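Local coordinates for protein amidase (Bacillus anthracis, PDB 5EWQ) that probably hydrolyses carboxylic acid amides to the acid and ammonia, as an amidase, at residues 119-124 against 219-224; 123-128 against 147-152; 210-215 against 236-241. One frame throughout, in Å; residues are numbered along the deposited sequence.

Contact 1 (119-124 against 219-224); sequences VVVKDN and LAVGTE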
loop_
_atom_site.group_PDB
_atom_site.type_symbol
_atom_site.label_atom_id
_atom_site.label_comp_id
_atom_site.label_asym_id
_atom_site.label_seq_id
_atom_site.Cartn_x
_atom_site.Cartn_y
_atom_site.Cartn_z
ATOM N N VAL A 119 1.711 11.306 6.663
ATOM C CA VAL A 119 1.625 9.969 6.086
ATOM C C VAL A 119 0.252 9.357 6.345
ATOM O O VAL A 119 -0.284 9.465 7.448
ATOM C CB VAL A 119 2.715 9.034 6.655
ATOM C CG1 VAL A 119 2.680 7.683 5.956
ATOM C CG2 VAL A 119 4.090 9.666 6.510
ATOM N N VAL A 120 -0.319 8.722 5.327
ATOM C CA VAL A 120 -1.602 8.048 5.473
ATOM C C VAL A 120 -1.413 6.537 5.511
ATOM O O VAL A 120 -0.967 5.933 4.536
ATOM C CB VAL A 120 -2.572 8.410 4.331
ATOM C CG1 VAL A 120 -3.808 7.526 4.382
ATOM C CG2 VAL A 120 -2.961 9.876 4.409
ATOM N N VAL A 121 -1.750 5.929 6.643
ATOM C CA VAL A 121 -1.618 4.484 6.796
ATOM C C VAL A 121 -2.934 3.779 6.483
ATOM O O VAL A 121 -4.004 4.381 6.553
ATOM C CB VAL A 121 -1.160 4.107 8.217
ATOM C CG1 VAL A 121 0.201 4.722 8.510
ATOM C CG2 VAL A 121 -2.186 4.557 9.247
ATOM N N LYS A 122 -2.846 2.501 6.129
ATOM C CA LYS A 122 -4.023 1.710 5.795
ATOM C C LYS A 122 -4.934 1.574 7.015
ATOM O O LYS A 122 -4.474 1.674 8.154
ATOM C CB LYS A 122 -3.601 0.336 5.269
ATOM C CG LYS A 122 -4.675 -0.418 4.505
ATOM C CD LYS A 122 -4.104 -1.685 3.886
ATOM C CE LYS A 122 -5.136 -2.408 3.040
ATOM N NZ LYS A 122 -4.570 -3.616 2.378
ATOM N N ASP A 123 -6.222 1.348 6.775
ATOM C CA ASP A 123 -7.222 1.326 7.841
ATOM C C ASP A 123 -7.028 0.159 8.815
ATOM O O ASP A 123 -7.685 0.093 9.855
ATOM C CB ASP A 123 -8.630 1.276 7.237
ATOM C CG ASP A 123 -9.721 1.495 8.272
ATOM O OD1 ASP A 123 -9.951 2.659 8.662
ATOM O OD2 ASP A 123 -10.353 0.502 8.691
ATOM N N ASN A 124 -6.124 -0.756 8.482
ATOM C CA ASN A 124 -5.838 -1.890 9.352
ATOM C C ASN A 124 -4.565 -1.687 10.172
ATOM O O ASN A 124 -4.017 -2.640 10.724
ATOM C CB ASN A 124 -5.733 -3.178 8.532
ATOM C CG ASN A 124 -4.601 -3.140 7.522
ATOM O OD1 ASN A 124 -4.008 -2.091 7.272
ATOM N ND2 ASN A 124 -4.304 -4.289 6.924
ATOM N N LEU A 219 3.001 10.556 1.037
ATOM C CA LEU A 219 3.341 9.147 1.196
ATOM C C LEU A 219 2.183 8.368 1.807
ATOM O O LEU A 219 1.280 8.950 2.407
ATOM C CB LEU A 219 4.590 8.999 2.064
ATOM C CG LEU A 219 5.820 9.766 1.579
ATOM C CD1 LEU A 219 6.944 9.666 2.586
ATOM C CD2 LEU A 219 6.264 9.244 0.228
ATOM N N ALA A 220 2.215 7.047 1.655
ATOM C CA ALA A 220 1.161 6.196 2.194
ATOM C C ALA A 220 1.681 4.807 2.541
ATOM O O ALA A 220 2.649 4.328 1.948
ATOM C CB ALA A 220 0.011 6.096 1.210
ATOM N N VAL A 221 1.028 4.165 3.503
ATOM C CA VAL A 221 1.401 2.820 3.925
ATOM C C VAL A 221 0.314 1.813 3.564
ATOM O O VAL A 221 -0.857 2.006 3.892
ATOM C CB VAL A 221 1.664 2.755 5.441
ATOM C CG1 VAL A 221 1.989 1.330 5.865
ATOM C CG2 VAL A 221 2.790 3.700 5.824
ATOM N N GLY A 222 0.709 0.743 2.884
ATOM C CA GLY A 222 -0.219 -0.312 2.521
ATOM C C GLY A 222 0.230 -1.663 3.036
ATOM O O GLY A 222 1.372 -1.825 3.466
ATOM N N THR A 223 -0.673 -2.637 3.001
ATOM C CA THR A 223 -0.347 -3.997 3.410
ATOM C C THR A 223 -0.616 -4.962 2.265
ATOM O O THR A 223 -1.485 -4.714 1.430
ATOM C CB THR A 223 -1.157 -4.436 4.646
ATOM O OG1 THR A 223 -2.542 -4.552 4.298
ATOM C CG2 THR A 223 -1.000 -3.433 5.778
ATOM N N GLU A 224 0.130 -6.062 2.222
ATOM C CA GLU A 224 -0.055 -7.052 1.169
ATOM C C GLU A 224 0.073 -8.487 1.665
ATOM O O GLU A 224 1.060 -8.854 2.301
ATOM C CB GLU A 224 0.944 -6.825 0.032
ATOM C CG GLU A 224 0.951 -7.949 -0.993
ATOM C CD GLU A 224 1.860 -7.675 -2.174
ATOM O OE1 GLU A 224 2.213 -6.499 -2.399
ATOM O OE2 GLU A 224 2.220 -8.641 -2.879
#
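Strands 119-122 and 219-223 are parallel neighbours in the mixed central sheet of the amidase signature fold, paired most clearly at Val120 and Ala220. Their directions differ by 12°, and their axes are 4.6 Å apart at closest approach. The backbone hydrogen bond from Val221 N to Val120 O measures 2.9 Å. That from Val120 N to Leu219 O is weak. On one face of the sheet Val221 CG2 touches two valines of the other strand: it lies 4.0 Å from Val119 CG1 and 3.9 Å from Val121 CG1. Val121 and Val221 stand side by side, pointing the same way. On the other face Ala220 CB packs against helix 206-213, on Val211 and Val212.

At the C-terminal ends of the strands the contact turns polar. Lys122 has CG anti to its backbone N (chi1 -162°), and its extended chain crosses Thr223 at about a right angle. Lys122 NZ hydrogen-bonds Thr223 OG1 at 2.9 Å. It also hydrogen-bonds Ser204 OG and Ser205 OG. The Ser-rich segment that holds Ser204 and these hydrogen bonds are consistent with Lys122 and Ser204 being the lysine and the cis-serine of the family's triad. Thr223 would then be a second-shell partner of the lysine. Asn124 meets Thr223 tip to tip. Its ND2 also hydrogen-bonds Thr223 OG1, at 3.2 Å, with the hydroxyl oxygen near the plane of the amide and an N-H...O angle of 161°.

Contact 2 (123-128 against 147-152); sequences DNVQTA and QDATIV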
loop_
_atom_site.group_PDB
_atom_site.type_symbol
_atom_site.label_atom_id
_atom_site.label_comp_id
_atom_site.label_asym_id
_atom_site.label_seq_id
_atom_site.Cartn_x
_atom_site.Cartn_y
_atom_site.Cartn_z
ATOM N N ASP A 123 -6.222 1.348 6.775
ATOM C CA ASP A 123 -7.222 1.326 7.841
ATOM C C ASP A 123 -7.028 0.159 8.815
ATOM O O ASP A 123 -7.685 0.093 9.855
ATOM C CB ASP A 123 -8.630 1.276 7.237
ATOM C CG ASP A 123 -9.721 1.495 8.272
ATOM O OD1 ASP A 123 -9.951 2.659 8.662
ATOM O OD2 ASP A 123 -10.353 0.502 8.691
ATOM N N ASN A 124 -6.124 -0.756 8.482
ATOM C CA ASN A 124 -5.838 -1.890 9.352
ATOM C C ASN A 124 -4.565 -1.687 10.172
ATOM O O ASN A 124 -4.017 -2.640 10.724
ATOM C CB ASN A 124 -5.733 -3.178 8.532
ATOM C CG ASN A 124 -4.601 -3.140 7.522
ATOM O OD1 ASN A 124 -4.008 -2.091 7.272
ATOM N ND2 ASN A 124 -4.304 -4.289 6.924
ATOM N N VAL A 125 -4.103 -0.443 10.249
ATOM C CA VAL A 125 -2.891 -0.114 10.997
ATOM C C VAL A 125 -3.229 0.666 12.267
ATOM O O VAL A 125 -3.945 1.666 12.218
ATOM C CB VAL A 125 -1.909 0.701 10.138
ATOM C CG1 VAL A 125 -0.635 0.988 10.915
ATOM C CG2 VAL A 125 -1.593 -0.042 8.850
ATOM N N GLN A 126 -2.703 0.208 13.399
ATOM C CA GLN A 126 -3.071 0.761 14.701
ATOM C C GLN A 126 -2.472 2.134 14.987
ATOM O O GLN A 126 -1.297 2.384 14.719
ATOM C CB GLN A 126 -2.666 -0.203 15.819
ATOM C CG GLN A 126 -3.481 -1.485 15.868
ATOM C CD GLN A 126 -3.023 -2.423 16.968
ATOM O OE1 GLN A 126 -3.459 -3.569 17.043
ATOM N NE2 GLN A 126 -2.137 -1.936 17.830
ATOM N N THR A 127 -3.302 3.019 15.530
ATOM C CA THR A 127 -2.851 4.299 16.064
ATOM C C THR A 127 -3.445 4.484 17.457
ATOM O O THR A 127 -4.541 3.998 17.739
ATOM C CB THR A 127 -3.248 5.483 15.162
ATOM O OG1 THR A 127 -4.668 5.492 14.975
ATOM C CG2 THR A 127 -2.558 5.383 13.809
ATOM N N ALA A 128 -2.726 5.185 18.328
ATOM C CA ALA A 128 -3.128 5.294 19.728
ATOM C C ALA A 128 -3.999 6.516 20.011
ATOM O O ALA A 128 -3.665 7.634 19.617
ATOM C CB ALA A 128 -1.898 5.318 20.624
ATOM N N GLN A 147 -2.112 0.873 21.537
ATOM C CA GLN A 147 -0.780 1.321 21.144
ATOM C C GLN A 147 -0.692 1.568 19.643
ATOM O O GLN A 147 -1.534 1.100 18.878
ATOM C CB GLN A 147 0.276 0.292 21.558
ATOM C CG GLN A 147 0.254 -0.081 23.031
ATOM C CD GLN A 147 1.355 -1.056 23.398
ATOM O OE1 GLN A 147 2.314 -1.237 22.647
ATOM N NE2 GLN A 147 1.221 -1.692 24.556
ATOM N N ASP A 148 0.330 2.309 19.227
ATOM C CA ASP A 148 0.602 2.497 17.809
ATOM C C ASP A 148 1.217 1.234 17.224
ATOM O O ASP A 148 1.794 0.424 17.948
ATOM C CB ASP A 148 1.547 3.681 17.579
ATOM C CG ASP A 148 0.900 5.016 17.882
ATOM O OD1 ASP A 148 -0.342 5.102 17.832
ATOM O OD2 ASP A 148 1.638 5.985 18.163
ATOM N N ALA A 149 1.088 1.067 15.913
ATOM C CA ALA A 149 1.846 0.038 15.220
ATOM C C ALA A 149 3.314 0.441 15.251
ATOM O O ALA A 149 3.630 1.630 15.287
ATOM C CB ALA A 149 1.356 -0.133 13.793
ATOM N N THR A 150 4.207 -0.543 15.248
ATOM C CA THR A 150 5.637 -0.268 15.348
ATOM C C THR A 150 6.121 0.607 14.198
ATOM O O THR A 150 7.002 1.446 14.377
ATOM C CB THR A 150 6.460 -1.566 15.379
ATOM O OG1 THR A 150 6.163 -2.352 14.218
ATOM C CG2 THR A 150 6.128 -2.367 16.625
ATOM N N ILE A 151 5.533 0.418 13.021
ATOM C CA ILE A 151 5.887 1.224 11.859
ATOM C C ILE A 151 5.422 2.667 12.039
ATOM O O ILE A 151 6.037 3.594 11.518
ATOM C CB ILE A 151 5.290 0.644 10.561
ATOM C CG1 ILE A 151 3.768 0.531 10.666
ATOM C CG2 ILE A 151 5.896 -0.716 10.263
ATOM C CD1 ILE A 151 3.107 -0.009 9.416
ATOM N N VAL A 152 4.338 2.852 12.789
ATOM C CA VAL A 152 3.834 4.185 13.092
ATOM C C VAL A 152 4.695 4.830 14.173
ATOM O O VAL A 152 5.007 6.021 14.112
ATOM C CB VAL A 152 2.363 4.144 13.552
ATOM C CG1 VAL A 152 1.897 5.524 13.991
ATOM C CG2 VAL A 152 1.479 3.606 12.440
#
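Gln126 and Val125, in the loop that follows strand 118-122, pack against residues 147-152 at the start of helix 150-155. The side chain of Gln126 begins beside a carbonyl: its CB lies 3.5 Å from Gln147 O. CG is anti to its own carbonyl carbon (chi1 -70°), and from there the chain runs extended to the amide. At the tip NE2 returns to the same oxygen, hydrogen-bonding Gln147 O at 3.3 Å. This hydrogen bond is bent, 144° at the hydrogen, and NE2 sits above the plane of the Gln147 carbonyl. The other tip atom, OE1, hydrogen-bonds the hydroxyl of Tyr374.

The backbone of Gln126 adds a further hydrogen bond. Ala149 N, at the N-cap position of the helix, donates to Gln126 O at 3.0 Å. Val125 CG1 makes the apolar part of the contact, 3.7 Å from Ala149 CB and 3.7 Å from Val152 CG2. Ile151 CD1 reaches the same methyl less closely. Asp148 OD1 is modelled too close to Ala128 N for its geometry to be trusted, while Asp148 OD2 forms a salt bridge with Lys156.

The loop thus packs on the N-terminal end of helix 150-155. Lys165 of strand 161-166 hydrogen-bonds Val125 O and Thr127 OG1, and helix 360-377 supplies Tyr374 at the tip of Gln126.

Contact 3 (210-215 against 236-241); sequences TVVAAD and QSVVGL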
loop_
_atom_site.group_PDB
_atom_site.type_symbol
_atom_site.label_atom_id
_atom_site.label_comp_id
_atom_site.label_asym_id
_atom_site.label_seq_id
_atom_site.Cartn_x
_atom_site.Cartn_y
_atom_site.Cartn_z
ATOM N N THR A 210 -4.719 5.693 -3.718
ATOM C CA THR A 210 -5.477 6.852 -4.173
ATOM C C THR A 210 -4.990 8.155 -3.545
ATOM O O THR A 210 -4.918 9.185 -4.217
ATOM C CB THR A 210 -6.978 6.684 -3.871
ATOM O OG1 THR A 210 -7.428 5.409 -4.347
ATOM C CG2 THR A 210 -7.786 7.785 -4.540
ATOM N N VAL A 211 -4.654 8.106 -2.260
ATOM C CA VAL A 211 -4.242 9.301 -1.528
ATOM C C VAL A 211 -2.967 9.922 -2.096
ATOM O O VAL A 211 -2.776 11.135 -2.018
ATOM C CB VAL A 211 -4.031 9.001 -0.029
ATOM C CG1 VAL A 211 -5.361 8.707 0.643
ATOM C CG2 VAL A 211 -3.065 7.842 0.157
ATOM N N VAL A 212 -2.099 9.096 -2.669
ATOM C CA VAL A 212 -0.875 9.601 -3.280
ATOM C C VAL A 212 -1.095 9.888 -4.762
ATOM O O VAL A 212 -0.394 10.706 -5.353
ATOM C CB VAL A 212 0.301 8.616 -3.112
ATOM C CG1 VAL A 212 0.757 8.575 -1.660
ATOM C CG2 VAL A 212 -0.085 7.229 -3.599
ATOM N N ALA A 213 -2.078 9.219 -5.354
ATOM C CA ALA A 213 -2.412 9.445 -6.756
ATOM C C ALA A 213 -3.139 10.773 -6.931
ATOM O O ALA A 213 -2.875 11.515 -7.875
ATOM C CB ALA A 213 -3.258 8.302 -7.293
ATOM N N ALA A 214 -4.051 11.067 -6.011
ATOM C CA ALA A 214 -4.848 12.287 -6.081
ATOM C C ALA A 214 -4.245 13.398 -5.227
ATOM O O ALA A 214 -4.890 14.417 -4.978
ATOM C CB ALA A 214 -6.278 12.008 -5.650
ATOM N N ASP A 215 -3.006 13.187 -4.788
ATOM C CA ASP A 215 -2.279 14.150 -3.961
ATOM C C ASP A 215 -3.038 14.526 -2.691
ATOM O O ASP A 215 -3.151 15.703 -2.350
ATOM C CB ASP A 215 -1.956 15.414 -4.765
ATOM C CG ASP A 215 -0.937 15.165 -5.859
ATOM O OD1 ASP A 215 -1.344 14.792 -6.980
ATOM O OD2 ASP A 215 0.272 15.341 -5.600
ATOM N N GLN A 236 -3.663 2.314 -10.288
ATOM C CA GLN A 236 -3.878 3.737 -10.058
ATOM C C GLN A 236 -2.612 4.544 -10.339
ATOM O O GLN A 236 -2.472 5.678 -9.879
ATOM C CB GLN A 236 -4.359 3.978 -8.627
ATOM C CG GLN A 236 -5.626 3.209 -8.277
ATOM C CD GLN A 236 -6.183 3.584 -6.923
ATOM O OE1 GLN A 236 -6.052 4.723 -6.480
ATOM N NE2 GLN A 236 -6.812 2.624 -6.254
ATOM N N SER A 237 -1.696 3.938 -11.089
ATOM C CA SER A 237 -0.493 4.605 -11.583
ATOM C C SER A 237 0.358 5.242 -10.483
ATOM O O SER A 237 0.696 6.422 -10.560
ATOM C CB SER A 237 -0.875 5.670 -12.616
ATOM O OG SER A 237 0.274 6.220 -13.236
ATOM N N VAL A 238 0.696 4.461 -9.462
ATOM C CA VAL A 238 1.594 4.926 -8.408
ATOM C C VAL A 238 2.613 3.846 -8.059
ATOM O O VAL A 238 2.493 2.702 -8.497
ATOM C CB VAL A 238 0.828 5.334 -7.129
ATOM C CG1 VAL A 238 0.026 6.604 -7.362
ATOM C CG2 VAL A 238 -0.068 4.205 -6.656
ATOM N N VAL A 239 3.614 4.217 -7.269
ATOM C CA VAL A 239 4.669 3.289 -6.875
ATOM C C VAL A 239 4.297 2.542 -5.598
ATOM O O VAL A 239 3.850 3.146 -4.624
ATOM C CB VAL A 239 6.011 4.023 -6.667
ATOM C CG1 VAL A 239 7.090 3.050 -6.209
ATOM C CG2 VAL A 239 6.432 4.730 -7.946
ATOM N N GLY A 240 4.480 1.226 -5.612
ATOM C CA GLY A 240 4.197 0.400 -4.453
ATOM C C GLY A 240 5.246 -0.676 -4.247
ATOM O O GLY A 240 5.648 -1.351 -5.194
ATOM N N LEU A 241 5.690 -0.839 -3.005
ATOM C CA LEU A 241 6.721 -1.822 -2.689
ATOM C C LEU A 241 6.262 -2.843 -1.655
ATOM O O LEU A 241 5.746 -2.482 -0.600
ATOM C CB LEU A 241 7.986 -1.129 -2.177
ATOM C CG LEU A 241 9.060 -2.069 -1.619
ATOM C CD1 LEU A 241 9.949 -2.616 -2.728
ATOM C CD2 LEU A 241 9.893 -1.392 -0.541
#
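Thr210 and Gln236 make the polar part of this contact, and Val212, Ala213 and Val238 the apolar part. It joins the last turn of helix 206-213 to the chain leading into strand 239-242.

In the polar part the side chains of Thr210 and Gln236 cross at a slant. Thr210 OG1 lies 2.6 Å from Gln236 OE1. Whether the hydroxyl proton goes to OE1 or to Ser206 O is not settled. Thr210 OG1 in turn accepts from Asn190 ND2. The other end of the Gln236 amide, NE2, hydrogen-bonds Thr201 O.

In the apolar part Val238 CG1 does the touching for the segment leading into strand 239-242. It is anti to the carbonyl carbon of Val238 (chi1 -70°) and meets two side chains of the helix. Ala213 CB is 3.7 Å from it and Val212 CG2 3.8 Å. Ala213 CB also lies 3.8 Å from Gln236 O.

All five residues are buried. The Gln236 amide therefore lies inside the protein with polar neighbours for both its oxygen and its nitrogen. With NE2 donating to Thr201 O and OE1 against Thr210, its orientation is probably fixed, next to the apolar patch at Val238.

All three contacts fall within the amidase family region. Contacts 1 and 2 start from the same piece of chain, sharing Asp123 and Asn124, and their centres are about 10 Å apart. They touch where Val221 CG1 meets Ile151 CD1. Contact 3 lies about 11 Å from contact 1, centre to centre. Their segments alternate along the chain (119-124, 210-215, 219-224, 236-241). Helix 206-213 connects them, since Val211 and Val212 pack on Ala220 of strand 219-223. Strands 118-122, 219-223 and 239-242 belong to one mixed sheet. Contact 2 closes before contact 3 opens, their nearest atoms about 10 Å apart. Contact 1, holding the probable catalytic lysine, thus has a packed neighbour in each.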